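Local coordinates for protein putative dienelactone hydrolase (PDB 3F67) that probably hydrolyses carboxylic ester bonds, as expected of a dienelactone hydrolase-like enzyme with an alpha/beta-hydrolase fold, at residues I36-I41 with L117-F122; I128-A133 with A142-G147. All coordinates share one frame; numbering follows the deposited sequence.

Contact 1. Residues I36-I41 with L117-F122; sequences IVVQEI and LLITGF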
ATOM      1  N   ILE A  36       1.167  -4.557   6.171  1.00 12.72           N
ATOM      2  CA  ILE A  36       2.249  -3.689   5.630  1.00 14.66           C
ATOM      3  C   ILE A  36       1.543  -2.469   5.016  1.00 14.93           C
ATOM      4  O   ILE A  36       0.552  -2.632   4.299  1.00 14.63           O
ATOM      5  CB  ILE A  36       2.994  -4.435   4.590  1.00 14.97           C
ATOM      6  CG1 ILE A  36       3.722  -5.661   5.225  1.00 16.48           C
ATOM      7  CG2 ILE A  36       4.031  -3.508   3.887  1.00 18.63           C
ATOM      8  CD1 ILE A  36       4.481  -6.474   4.164  1.00 19.07           C
ATOM      9  N   VAL A  37       2.022  -1.264   5.323  1.00 13.92           N
ATOM     10  CA  VAL A  37       1.365  -0.038   4.865  1.00 13.41           C
ATOM     11  C   VAL A  37       2.330   0.612   3.870  1.00 14.74           C
ATOM     12  O   VAL A  37       3.482   0.949   4.242  1.00 14.75           O
ATOM     13  CB  VAL A  37       1.133   0.929   6.041  1.00 14.91           C
ATOM     14  CG1 VAL A  37       0.539   2.250   5.515  1.00 13.30           C
ATOM     15  CG2 VAL A  37       0.127   0.298   7.056  1.00 13.01           C
ATOM     16  N   VAL A  38       1.888   0.786   2.618  1.00 13.44           N
ATOM     17  CA  VAL A  38       2.806   1.335   1.598  1.00 12.92           C
ATOM     18  C   VAL A  38       2.531   2.810   1.350  1.00 14.13           C
ATOM     19  O   VAL A  38       1.407   3.203   0.975  1.00 13.26           O
ATOM     20  CB  VAL A  38       2.720   0.606   0.247  1.00 12.60           C
ATOM     21  CG1 VAL A  38       3.939   1.000  -0.674  1.00 13.05           C
ATOM     22  CG2 VAL A  38       2.674  -0.909   0.420  1.00 13.71           C
ATOM     23  N   GLN A  39       3.579   3.617   1.572  1.00 13.38           N
ATOM     24  CA  GLN A  39       3.558   5.089   1.428  1.00 13.39           C
ATOM     25  C   GLN A  39       3.080   5.607   0.059  1.00 14.40           C
ATOM     26  O   GLN A  39       3.076   4.859  -0.941  1.00 14.86           O
ATOM     27  CB  GLN A  39       5.024   5.523   1.587  1.00 13.62           C
ATOM     28  CG  GLN A  39       5.901   4.850   0.534  1.00 15.12           C
ATOM     29  CD  GLN A  39       7.333   5.388   0.564  1.00 18.36           C
ATOM     30  OE1 GLN A  39       8.125   4.964   1.401  1.00 17.79           O
ATOM     31  NE2 GLN A  39       7.640   6.353  -0.305  1.00 17.83           N
ATOM     32  N   GLU A  40       2.685   6.894   0.027  1.00 14.22           N
ATOM     33  CA  GLU A  40       2.620   7.662  -1.215  1.00 14.78           C
ATOM     34  C   GLU A  40       4.058   8.084  -1.591  1.00 14.28           C
ATOM     35  O   GLU A  40       5.042   7.586  -0.985  1.00 14.55           O
ATOM     36  CB  GLU A  40       1.737   8.884  -1.004  1.00 14.97           C
ATOM     37  CG  GLU A  40       0.356   8.526  -0.351  1.00 15.99           C
ATOM     38  CD  GLU A  40      -0.530   9.764  -0.172  1.00 20.93           C
ATOM     39  OE1 GLU A  40      -0.274  10.569   0.752  1.00 21.62           O
ATOM     40  OE2 GLU A  40      -1.534   9.909  -0.909  1.00 23.39           O
ATOM     41  N   ILE A  41       4.207   8.986  -2.570  1.00 13.73           N
ATOM     42  CA  ILE A  41       5.557   9.444  -2.948  1.00 13.14           C
ATOM     43  C   ILE A  41       6.250  10.300  -1.857  1.00 13.77           C
ATOM     44  O   ILE A  41       7.427  10.648  -1.990  1.00 13.62           O
ATOM     45  CB  ILE A  41       5.542  10.240  -4.260  1.00 14.61           C
ATOM     46  CG1 ILE A  41       4.631  11.463  -4.166  1.00 14.59           C
ATOM     47  CG2 ILE A  41       5.113   9.289  -5.396  1.00 14.15           C
ATOM     48  CD1 ILE A  41       4.673  12.366  -5.375  1.00 16.49           C
ATOM     49  N   LEU A 117      -0.642 -12.390   6.692  1.00 14.22           N
ATOM     50  CA  LEU A 117      -0.033 -11.210   6.060  1.00 13.57           C
ATOM     51  C   LEU A 117      -1.002 -10.485   5.160  1.00 13.65           C
ATOM     52  O   LEU A 117      -1.605 -11.084   4.264  1.00 14.44           O
ATOM     53  CB  LEU A 117       1.186 -11.624   5.211  1.00 13.30           C
ATOM     54  CG  LEU A 117       2.060 -10.500   4.629  1.00 14.33           C
ATOM     55  CD1 LEU A 117       2.827  -9.672   5.696  1.00 15.80           C
ATOM     56  CD2 LEU A 117       3.050 -11.114   3.560  1.00 13.90           C
ATOM     57  N   LEU A 118      -1.073  -9.173   5.368  1.00 12.95           N
ATOM     58  CA  LEU A 118      -2.030  -8.287   4.639  1.00 12.78           C
ATOM     59  C   LEU A 118      -1.250  -7.060   4.165  1.00 13.70           C
ATOM     60  O   LEU A 118      -0.178  -6.741   4.716  1.00 14.52           O
ATOM     61  CB  LEU A 118      -3.137  -7.853   5.591  1.00 12.06           C
ATOM     62  CG  LEU A 118      -3.926  -8.977   6.253  1.00 13.99           C
ATOM     63  CD1 LEU A 118      -4.737  -8.424   7.419  1.00 14.58           C
ATOM     64  CD2 LEU A 118      -4.816  -9.691   5.231  1.00 14.56           C
ATOM     65  N   ILE A 119      -1.777  -6.321   3.177  1.00 13.78           N
ATOM     66  CA  ILE A 119      -1.094  -5.106   2.769  1.00 13.13           C
ATOM     67  C   ILE A 119      -2.118  -4.072   2.308  1.00 13.76           C
ATOM     68  O   ILE A 119      -3.151  -4.418   1.708  1.00 13.06           O
ATOM     69  CB  ILE A 119      -0.073  -5.409   1.642  1.00 14.09           C
ATOM     70  CG1 ILE A 119       0.749  -4.180   1.284  1.00 14.30           C
ATOM     71  CG2 ILE A 119      -0.765  -6.047   0.395  1.00 13.98           C
ATOM     72  CD1 ILE A 119       1.983  -4.554   0.319  1.00 15.17           C
ATOM     73  N   THR A 120      -1.838  -2.812   2.595  1.00 13.87           N
ATOM     74  CA  THR A 120      -2.625  -1.721   2.014  1.00 14.02           C
ATOM     75  C   THR A 120      -1.667  -0.605   1.598  1.00 14.30           C
ATOM     76  O   THR A 120      -0.591  -0.435   2.189  1.00 16.27           O
ATOM     77  CB  THR A 120      -3.713  -1.220   3.002  1.00 15.01           C
ATOM     78  OG1 THR A 120      -4.640  -0.385   2.294  1.00 13.63           O
ATOM     79  CG2 THR A 120      -3.113  -0.443   4.220  1.00 15.66           C
ATOM     80  N   GLY A 121      -2.053   0.158   0.598  1.00 14.48           N
ATOM     81  CA  GLY A 121      -1.125   1.200   0.124  1.00 14.45           C
ATOM     82  C   GLY A 121      -1.885   2.276  -0.615  1.00 14.76           C
ATOM     83  O   GLY A 121      -2.984   2.032  -1.103  1.00 14.26           O
ATOM     84  N   PHE A 122      -1.277   3.467  -0.702  1.00 14.38           N
ATOM     85  CA  PHE A 122      -1.994   4.660  -1.167  1.00 13.81           C
ATOM     86  C   PHE A 122      -1.228   5.308  -2.297  1.00 14.96           C
ATOM     87  O   PHE A 122      -0.033   5.494  -2.178  1.00 16.47           O
ATOM     88  CB  PHE A 122      -2.125   5.674   0.001  1.00 14.22           C
ATOM     89  CG  PHE A 122      -2.840   5.087   1.180  1.00 15.24           C
ATOM     90  CD1 PHE A 122      -4.219   5.240   1.309  1.00 15.43           C
ATOM     91  CD2 PHE A 122      -2.121   4.328   2.119  1.00 17.13           C
ATOM     92  CE1 PHE A 122      -4.920   4.620   2.422  1.00 16.20           C
ATOM     93  CE2 PHE A 122      -2.787   3.685   3.178  1.00 16.68           C
ATOM     94  CZ  PHE A 122      -4.177   3.843   3.326  1.00 14.22           C
TER

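Contact 2. Residues I128-A133 with A142-G147; sequences ITWLYA and AVAWYG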
ATOM      1  N   ILE A 128       1.821  -0.284  -6.089  1.00 14.55           N
ATOM      2  CA  ILE A 128       2.719  -1.302  -5.505  1.00 14.36           C
ATOM      3  C   ILE A 128       1.906  -2.423  -4.846  1.00 14.84           C
ATOM      4  O   ILE A 128       2.262  -3.602  -4.963  1.00 14.87           O
ATOM      5  CB  ILE A 128       3.693  -0.615  -4.498  1.00 14.21           C
ATOM      6  CG1 ILE A 128       4.670   0.336  -5.231  1.00 14.07           C
ATOM      7  CG2 ILE A 128       4.443  -1.666  -3.643  1.00 13.74           C
ATOM      8  CD1 ILE A 128       5.561  -0.346  -6.276  1.00 12.90           C
ATOM      9  N   THR A 129       0.818  -2.043  -4.193  1.00 14.41           N
ATOM     10  CA  THR A 129      -0.084  -3.006  -3.575  1.00 14.31           C
ATOM     11  C   THR A 129      -0.564  -4.067  -4.585  1.00 14.71           C
ATOM     12  O   THR A 129      -0.508  -5.254  -4.293  1.00 13.58           O
ATOM     13  CB  THR A 129      -1.254  -2.285  -2.846  1.00 14.19           C
ATOM     14  OG1 THR A 129      -0.704  -1.604  -1.711  1.00 18.44           O
ATOM     15  CG2 THR A 129      -2.256  -3.318  -2.252  1.00 13.95           C
ATOM     16  N   TRP A 130      -1.055  -3.636  -5.756  1.00 14.45           N
ATOM     17  CA  TRP A 130      -1.440  -4.604  -6.780  1.00 14.86           C
ATOM     18  C   TRP A 130      -0.277  -5.501  -7.166  1.00 14.97           C
ATOM     19  O   TRP A 130      -0.429  -6.724  -7.287  1.00 14.61           O
ATOM     20  CB  TRP A 130      -1.909  -3.864  -8.050  1.00 13.98           C
ATOM     21  CG  TRP A 130      -3.273  -3.216  -7.961  1.00 13.27           C
ATOM     22  CD1 TRP A 130      -3.554  -1.864  -7.834  1.00 12.85           C
ATOM     23  CD2 TRP A 130      -4.544  -3.883  -8.072  1.00 13.15           C
ATOM     24  NE1 TRP A 130      -4.934  -1.663  -7.857  1.00 13.78           N
ATOM     25  CE2 TRP A 130      -5.552  -2.885  -7.991  1.00 14.20           C
ATOM     26  CE3 TRP A 130      -4.926  -5.245  -8.207  1.00 13.81           C
ATOM     27  CZ2 TRP A 130      -6.918  -3.188  -8.053  1.00 15.58           C
ATOM     28  CZ3 TRP A 130      -6.299  -5.558  -8.276  1.00 14.34           C
ATOM     29  CH2 TRP A 130      -7.283  -4.526  -8.202  1.00 16.34           C
ATOM     30  N   LEU A 131       0.871  -4.883  -7.433  1.00 14.42           N
ATOM     31  CA  LEU A 131       2.044  -5.672  -7.832  1.00 14.09           C
ATOM     32  C   LEU A 131       2.407  -6.724  -6.777  1.00 14.70           C
ATOM     33  O   LEU A 131       2.785  -7.870  -7.124  1.00 14.80           O
ATOM     34  CB  LEU A 131       3.257  -4.784  -8.119  1.00 15.25           C
ATOM     35  CG  LEU A 131       3.106  -3.732  -9.241  1.00 17.11           C
ATOM     36  CD1 LEU A 131       4.459  -3.014  -9.513  1.00 19.63           C
ATOM     37  CD2 LEU A 131       2.501  -4.261 -10.490  1.00 22.72           C
ATOM     38  N   TYR A 132       2.399  -6.313  -5.496  1.00 13.81           N
ATOM     39  CA  TYR A 132       2.797  -7.224  -4.419  1.00 14.23           C
ATOM     40  C   TYR A 132       1.831  -8.410  -4.306  1.00 14.36           C
ATOM     41  O   TYR A 132       2.258  -9.562  -4.013  1.00 15.28           O
ATOM     42  CB  TYR A 132       2.875  -6.475  -3.058  1.00 13.39           C
ATOM     43  CG  TYR A 132       3.681  -7.274  -2.061  1.00 13.18           C
ATOM     44  CD1 TYR A 132       5.035  -7.522  -2.277  1.00 14.50           C
ATOM     45  CD2 TYR A 132       3.060  -7.823  -0.945  1.00 14.17           C
ATOM     46  CE1 TYR A 132       5.770  -8.296  -1.402  1.00 13.90           C
ATOM     47  CE2 TYR A 132       3.795  -8.608  -0.025  1.00 15.23           C
ATOM     48  CZ  TYR A 132       5.143  -8.821  -0.267  1.00 16.59           C
ATOM     49  OH  TYR A 132       5.885  -9.588   0.599  1.00 18.02           O
ATOM     50  N   ALA A 133       0.544  -8.159  -4.580  1.00 13.76           N
ATOM     51  CA  ALA A 133      -0.434  -9.236  -4.576  1.00 15.00           C
ATOM     52  C   ALA A 133      -0.173 -10.296  -5.666  1.00 16.09           C
ATOM     53  O   ALA A 133      -0.579 -11.442  -5.497  1.00 16.68           O
ATOM     54  CB  ALA A 133      -1.905  -8.678  -4.683  1.00 15.48           C
ATOM     55  N   ALA A 142      -5.281  -7.843   0.054  1.00 13.77           N
ATOM     56  CA  ALA A 142      -4.662  -6.538  -0.259  1.00 13.52           C
ATOM     57  C   ALA A 142      -5.759  -5.514  -0.518  1.00 13.69           C
ATOM     58  O   ALA A 142      -6.821  -5.847  -1.057  1.00 13.85           O
ATOM     59  CB  ALA A 142      -3.756  -6.631  -1.524  1.00 12.99           C
ATOM     60  N   VAL A 143      -5.507  -4.281  -0.096  1.00 13.49           N
ATOM     61  CA  VAL A 143      -6.404  -3.136  -0.374  1.00 14.86           C
ATOM     62  C   VAL A 143      -5.576  -2.009  -0.982  1.00 13.64           C
ATOM     63  O   VAL A 143      -4.692  -1.443  -0.309  1.00 14.46           O
ATOM     64  CB  VAL A 143      -7.158  -2.658   0.908  1.00 14.26           C
ATOM     65  CG1 VAL A 143      -8.083  -1.426   0.574  1.00 15.21           C
ATOM     66  CG2 VAL A 143      -8.039  -3.860   1.441  1.00 15.63           C
ATOM     67  N   ALA A 144      -5.879  -1.676  -2.251  1.00 13.71           N
ATOM     68  CA  ALA A 144      -5.081  -0.678  -3.008  1.00 13.22           C
ATOM     69  C   ALA A 144      -5.943   0.578  -3.104  1.00 13.78           C
ATOM     70  O   ALA A 144      -7.093   0.522  -3.601  1.00 14.89           O
ATOM     71  CB  ALA A 144      -4.793  -1.228  -4.387  1.00 13.12           C
ATOM     72  N   TRP A 145      -5.415   1.709  -2.635  1.00 13.54           N
ATOM     73  CA  TRP A 145      -6.148   2.963  -2.759  1.00 13.74           C
ATOM     74  C   TRP A 145      -5.563   3.789  -3.896  1.00 14.12           C
ATOM     75  O   TRP A 145      -4.405   4.164  -3.844  1.00 14.63           O
ATOM     76  CB  TRP A 145      -6.037   3.792  -1.505  1.00 13.93           C
ATOM     77  CG  TRP A 145      -6.493   3.124  -0.211  1.00 13.61           C
ATOM     78  CD1 TRP A 145      -5.895   2.047   0.432  1.00 12.23           C
ATOM     79  CD2 TRP A 145      -7.567   3.574   0.655  1.00 12.78           C
ATOM     80  NE1 TRP A 145      -6.568   1.799   1.630  1.00 13.59           N
ATOM     81  CE2 TRP A 145      -7.565   2.733   1.795  1.00 14.32           C
ATOM     82  CE3 TRP A 145      -8.523   4.612   0.563  1.00 14.28           C
ATOM     83  CZ2 TRP A 145      -8.527   2.880   2.869  1.00 14.73           C
ATOM     84  CZ3 TRP A 145      -9.438   4.826   1.635  1.00 13.00           C
ATOM     85  CH2 TRP A 145      -9.430   3.944   2.768  1.00 15.19           C
ATOM     86  N   TYR A 146      -6.406   4.060  -4.889  1.00 13.74           N
ATOM     87  CA  TYR A 146      -6.103   4.923  -6.059  1.00 15.38           C
ATOM     88  C   TYR A 146      -4.658   4.782  -6.532  1.00 15.87           C
ATOM     89  O   TYR A 146      -3.891   5.771  -6.564  1.00 16.56           O
ATOM     90  CB  TYR A 146      -6.473   6.386  -5.758  1.00 14.68           C
ATOM     91  CG  TYR A 146      -6.355   6.838  -4.310  1.00 15.15           C
ATOM     92  CD1 TYR A 146      -5.134   7.294  -3.790  1.00 15.01           C
ATOM     93  CD2 TYR A 146      -7.477   6.882  -3.486  1.00 15.72           C
ATOM     94  CE1 TYR A 146      -5.024   7.737  -2.474  1.00 16.01           C
ATOM     95  CE2 TYR A 146      -7.380   7.354  -2.165  1.00 15.61           C
ATOM     96  CZ  TYR A 146      -6.175   7.753  -1.674  1.00 15.15           C
ATOM     97  OH  TYR A 146      -6.077   8.211  -0.395  1.00 17.39           O
ATOM     98  N   GLY A 147      -4.303   3.548  -6.903  1.00 15.58           N
ATOM     99  CA  GLY A 147      -3.016   3.214  -7.522  1.00 15.66           C
ATOM    100  C   GLY A 147      -3.172   3.172  -9.047  1.00 16.00           C
ATOM    101  O   GLY A 147      -4.116   2.550  -9.565  1.00 15.27           O
TER

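Contact 1. Residues I36-I41 with L117-F122
The carbonyl oxygen T120 O accepts the shortest of the four backbone bonds and is gripped twice from one neighbour strand: V38 N donates a hydrogen bond of 2.8 Å lying in the carbonyl plane, and V37 CA adds a C-H...O contact at 3.3 Å. This pairing joins strands 32-38 and 116-122, parallel neighbours in the central sheet of the alpha/beta-hydrolase fold, whose short segments run 16° apart. I36 N to L118 O, T120 N to I36 O and F122 N to V38 O complete four backbone bonds. They differ in approach: T120 N meets I36 O almost along the C=O axis (C=O...N 176°), whereas I36 N comes to L118 O from above the carbonyl plane. The last bond, F122 N to V38 O, is the longest at 3.2 Å, where the strand 32-38 ends.

On the face bearing I36, V38 and I119, which packs against helix 93-108, I119 CG1 stands anti to its backbone N (chi1 -175°), and its CD1 crosses obliquely to within 3.7 Å of V38 CG2. Next along this face, G121 has no side chain, and its CA comes 3.9 Å from V38 CB; the backbones accordingly draw in to 4.2 Å between the CA atoms of V38 and G121. On the face of V37 and T120, toward helix 46-57, V37 CG1 lies at the edge of the F122 ring. Beyond the strand, the extended E40 side chain reaches a salt bridge with R219 and touches the probable catalytic triad. Its CG rests 3.8 Å from F122 CB, with the carboxylate plane turned nearly perpendicular to the phenyl ring.

Contact 2. Residues I128-A133 with A142-G147
A142 opens the strand segment by directing its CB at helix 124-133, where it meets two methyls: T129 CG2 at 3.7 Å and, one helical turn on, A133 CB at 4.2 Å. V143 turns its side chain away from the helix, yet its carbonyl still takes part, since V143 O lies 3.6 Å from T129 CG2. The threonine rotamer explains this: OG1 sits beside the backbone N (chi1 -69°) and hydrogen-bonds to G125 O within the helix, which leaves CG2 anti to that N and facing the strand. A144 again points its methyl at the helix, and here the indole of W130 lies across it. A144 CB is 3.5 Å from W130 NE1 and 3.9 Å from the centroid of the five-membered ring, 29° off the normal, which makes a CH-pi contact over the face. The ring's N-H is engaged separately, by Y176 OH, and the same hydroxyl hydrogen-bonds to G147 O at the end of the segment, so that one tyrosine ties both sides together. No hydrogen bond passes directly between the segments. Small alanines let the axes approach to 7.7 Å at 153°, the nearly antiparallel helix-on-sheet packing expected of a beta-alpha-beta crossover, made here by strand 116-122, helix 124-133 and strand 141-145.

Overall arrangement
Contacts 1 and 2 have centres about 7 Å apart and lie next to each other in the sheet: strand 116-122 of contact 1 has 32-38 on one flank and strand 141-145 of contact 2 on the other. Two probable hydrogen bonds join them directly, T120 OG1 to V143 O at 2.8 Å and W145 N to G121 O at 2.9 Å, while F122 CE1 packs 3.3 Å from W145 CE2. The GxCxG sequence G121, C123, G125 starts in segment 117-122 and runs on toward 128-133, consistent with a nucleophile elbow. C123, H212 and D180 are probably the catalytic triad, as in dienelactone hydrolases; E40 touches this set from contact 1, and T129 touches the elbow from contact 2.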